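Local coordinates for protein 3-ketosteroid-delta4-5alpha-dehydrogenase (Rhodococcus jostii, PDB 4AT2) that probably catalyses the FAD-dependent introduction of the delta-4 double bond into 3-ketosteroids during steroid breakdown, at residues G84-G90 with R184-P188. Numbering follows the deposited sequence.
Sequences GGFIYLG and RGHVP. With FAD (flavin-adenine dinucleotide), chain D.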
loop_
_atom_site.group_PDB
_atom_site.type_symbol
_atom_site.label_atom_id
_atom_site.label_comp_id
_atom_site.label_asym_id
_atom_site.label_seq_id
_atom_site.Cartn_x
_atom_site.Cartn_y
_atom_site.Cartn_z
ATOM N N GLY A 84 14.392 13.362 16.546
ATOM C CA GLY A 84 14.010 14.700 17.045
ATOM C C GLY A 84 13.523 14.681 18.486
ATOM O O GLY A 84 13.651 15.672 19.226
ATOM N N GLY A 85 12.992 13.538 18.893
ATOM C CA GLY A 85 12.589 13.324 20.273
ATOM C C GLY A 85 11.107 13.467 20.536
ATOM O O GLY A 85 10.682 13.344 21.686
ATOM N N PHE A 86 10.309 13.703 19.491
ATOM C CA PHE A 86 8.851 13.750 19.672
ATOM C C PHE A 86 8.361 12.410 20.194
ATOM O O PHE A 86 8.782 11.349 19.718
ATOM C CB PHE A 86 8.126 13.999 18.350
ATOM C CG PHE A 86 8.154 15.418 17.885
ATOM C CD1 PHE A 86 7.209 16.331 18.333
ATOM C CD2 PHE A 86 9.083 15.821 16.937
ATOM C CE1 PHE A 86 7.216 17.644 17.872
ATOM C CE2 PHE A 86 9.096 17.131 16.470
ATOM C CZ PHE A 86 8.161 18.042 16.943
ATOM N N ILE A 87 7.446 12.468 21.156
ATOM C CA ILE A 87 6.756 11.290 21.666
ATOM C C ILE A 87 5.275 11.671 21.651
ATOM O O ILE A 87 4.889 12.657 22.282
ATOM C CB ILE A 87 7.202 10.939 23.107
ATOM C CG1 ILE A 87 8.732 10.985 23.249
ATOM C CG2 ILE A 87 6.658 9.563 23.497
ATOM C CD1 ILE A 87 9.223 10.819 24.679
ATOM N N TYR A 88 4.476 10.928 20.882
ATOM C CA TYR A 88 3.078 11.268 20.651
ATOM C C TYR A 88 2.207 10.849 21.835
ATOM O O TYR A 88 1.841 9.690 21.967
ATOM C CB TYR A 88 2.569 10.650 19.329
ATOM C CG TYR A 88 1.314 11.336 18.854
ATOM C CD1 TYR A 88 1.393 12.468 18.041
ATOM C CD2 TYR A 88 0.051 10.890 19.269
ATOM C CE1 TYR A 88 0.248 13.129 17.633
ATOM C CE2 TYR A 88 -1.108 11.545 18.860
ATOM C CZ TYR A 88 -0.997 12.667 18.056
ATOM O OH TYR A 88 -2.125 13.342 17.670
ATOM N N LEU A 89 1.882 11.804 22.702
ATOM C CA LEU A 89 1.167 11.509 23.944
ATOM C C LEU A 89 0.058 12.517 24.161
ATOM O O LEU A 89 0.145 13.640 23.678
ATOM C CB LEU A 89 2.137 11.544 25.127
ATOM C CG LEU A 89 3.353 10.614 25.037
ATOM C CD1 LEU A 89 4.310 10.940 26.160
ATOM C CD2 LEU A 89 2.933 9.144 25.095
ATOM N N GLY A 90 -0.984 12.127 24.890
ATOM C CA GLY A 90 -2.097 13.042 25.101
ATOM C C GLY A 90 -3.123 12.476 26.045
ATOM O O GLY A 90 -2.816 11.589 26.857
ATOM N N ARG A 184 0.176 17.163 20.815
ATOM C CA ARG A 184 0.537 15.897 21.444
ATOM C C ARG A 184 2.008 15.557 21.237
ATOM O O ARG A 184 2.466 14.513 21.674
ATOM C CB ARG A 184 -0.370 14.780 20.914
ATOM C CG ARG A 184 -1.835 15.028 21.280
ATOM C CD ARG A 184 -2.744 13.842 21.006
ATOM N NE ARG A 184 -4.128 14.275 21.215
ATOM C CZ ARG A 184 -4.950 14.648 20.238
ATOM N NH1 ARG A 184 -4.567 14.594 18.960
ATOM N NH2 ARG A 184 -6.172 15.070 20.545
ATOM N N GLY A 185 2.753 16.437 20.571
ATOM C CA GLY A 185 4.192 16.213 20.424
ATOM C C GLY A 185 4.923 16.590 21.708
ATOM O O GLY A 185 5.196 17.773 21.940
ATOM N N HIS A 186 5.226 15.590 22.542
ATOM C CA HIS A 186 5.971 15.799 23.798
ATOM C C HIS A 186 7.432 15.576 23.544
ATOM O O HIS A 186 7.809 14.524 23.045
ATOM C CB HIS A 186 5.475 14.846 24.881
ATOM C CG HIS A 186 4.080 15.153 25.375
ATOM N ND1 HIS A 186 2.987 15.103 24.577
ATOM C CD2 HIS A 186 3.630 15.506 26.639
ATOM C CE1 HIS A 186 1.899 15.405 25.310
ATOM N NE2 HIS A 186 2.298 15.652 26.572
ATOM N N VAL A 187 8.269 16.554 23.878
ATOM C CA VAL A 187 9.683 16.512 23.466
ATOM C C VAL A 187 10.570 16.640 24.695
ATOM O O VAL A 187 10.458 17.616 25.429
ATOM C CB VAL A 187 10.004 17.642 22.454
ATOM C CG1 VAL A 187 11.435 17.529 21.920
ATOM C CG2 VAL A 187 9.008 17.609 21.298
ATOM N N PRO A 188 11.442 15.650 24.941
ATOM C CA PRO A 188 12.297 15.754 26.123
ATOM C C PRO A 188 13.190 16.994 26.096
ATOM O O PRO A 188 13.583 17.461 25.027
ATOM C CB PRO A 188 13.134 14.472 26.060
ATOM C CG PRO A 188 12.239 13.500 25.372
ATOM C CD PRO A 188 11.544 14.314 24.317
HETATM P PA FAD D . 15.885 1.625 16.969
HETATM O O1A FAD D . 15.765 2.731 17.943
HETATM O O2A FAD D . 16.612 1.861 15.713
HETATM O O5B FAD D . 16.550 0.379 17.722
HETATM C C5B FAD D . 16.746 -0.869 17.049
HETATM C C4B FAD D . 18.085 -1.469 17.510
HETATM O O4B FAD D . 18.131 -2.787 16.924
HETATM C C3B FAD D . 19.253 -0.674 16.913
HETATM O O3B FAD D . 20.172 -0.309 17.973
HETATM C C2B FAD D . 19.881 -1.643 15.905
HETATM O O2B FAD D . 21.320 -1.455 15.841
HETATM C C1B FAD D . 19.515 -3.000 16.502
HETATM N N9A FAD D . 19.500 -4.107 15.521
HETATM C C8A FAD D . 19.165 -4.078 14.224
HETATM N N7A FAD D . 19.288 -5.310 13.736
HETATM C C5A FAD D . 19.689 -6.122 14.733
HETATM C C6A FAD D . 19.971 -7.446 14.816
HETATM N N6A FAD D . 19.844 -8.205 13.728
HETATM N N1A FAD D . 20.371 -8.015 15.967
HETATM C C2A FAD D . 20.495 -7.248 17.116
HETATM N N3A FAD D . 20.208 -5.889 17.021
HETATM C C4A FAD D . 19.815 -5.365 15.831
HETATM N N1 FAD D . 10.065 9.112 15.441
HETATM C C2 FAD D . 9.346 9.711 16.459
HETATM O O2 FAD D . 8.384 9.124 16.935
HETATM N N3 FAD D . 9.721 10.974 16.940
HETATM C C4 FAD D . 10.797 11.654 16.368
HETATM O O4 FAD D . 11.088 12.771 16.807
HETATM C C4X FAD D . 11.520 11.050 15.333
HETATM N N5 FAD D . 12.556 11.691 14.739
HETATM C C5X FAD D . 13.080 11.192 13.602
HETATM C C6 FAD D . 13.967 11.960 12.839
HETATM C C7 FAD D . 14.529 11.447 11.668
HETATM C C7M FAD D . 15.417 12.265 10.940
HETATM C C8 FAD D . 14.192 10.146 11.240
HETATM C C8M FAD D . 14.727 9.564 10.072
HETATM C C9 FAD D . 13.315 9.379 12.010
HETATM C C9A FAD D . 12.739 9.904 13.177
HETATM N N10 FAD D . 11.861 9.178 13.911
HETATM C C10 FAD D . 11.154 9.784 14.874
HETATM C "C1'" FAD D . 11.700 7.709 13.747
HETATM C "C2'" FAD D . 12.339 6.981 14.940
HETATM O "O2'" FAD D . 13.675 7.477 15.046
HETATM C "C3'" FAD D . 12.365 5.461 14.712
HETATM O "O3'" FAD D . 11.207 5.004 13.993
HETATM C "C4'" FAD D . 12.457 4.738 16.065
HETATM O "O4'" FAD D . 13.621 5.220 16.753
HETATM C "C5'" FAD D . 12.576 3.225 15.863
HETATM O "O5'" FAD D . 12.573 2.593 17.158
HETATM P P FAD D . 13.011 1.048 17.301
HETATM O O1P FAD D . 12.148 0.193 16.479
HETATM O O2P FAD D . 13.175 0.766 18.766
HETATM O O3P FAD D . 14.432 1.033 16.503
#
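Y88 turns CG anti to its own backbone N (chi1 -162°), which brings one face of its ring beneath R184 CB, 3.8 Å from the centroid of Y88; the R184 chain, extended from CG to NE, crosses the phenol obliquely and carries NH1 to the hydroxyl. Tyrosine suits this place because its hydroxyl accepts R184 NH1 in the guanidinium plane (NH1 to OH 3.0 Å) and also bonds E170, while R184 NE pairs with D103. A phenylalanine at Y88 would keep the ring under R184 CB but would probably leave NH1 and E170 without their shared hydroxyl partner. Backbones join as the short antiparallel strands 87-88 and 185-186, part of a three-stranded sheet beside the flavin: I87 and H186 form the hydrogen-bonded pair, Y88 and G185 the non-hydrogen-bonded one. G185 CA meets the edge of the F86 ring, where a side chain would clash with CD1. V187 CG2 lies over a face of that ring, 3.7 Å from F86 CD1. H186 ND1 reaches back to R184 O (3.0 Å), which also accepts L89 N (3.0 Å); with NE2 bonded to T93, the imidazole is fixed in rotation, and L89 CB packs over one face. In the loop leading into strand 87-88, G84 N donates to FAD N5 (3.1 Å), F86 N to FAD O4 (2.9 Å), and FAD N3 returns a bond to F86 O.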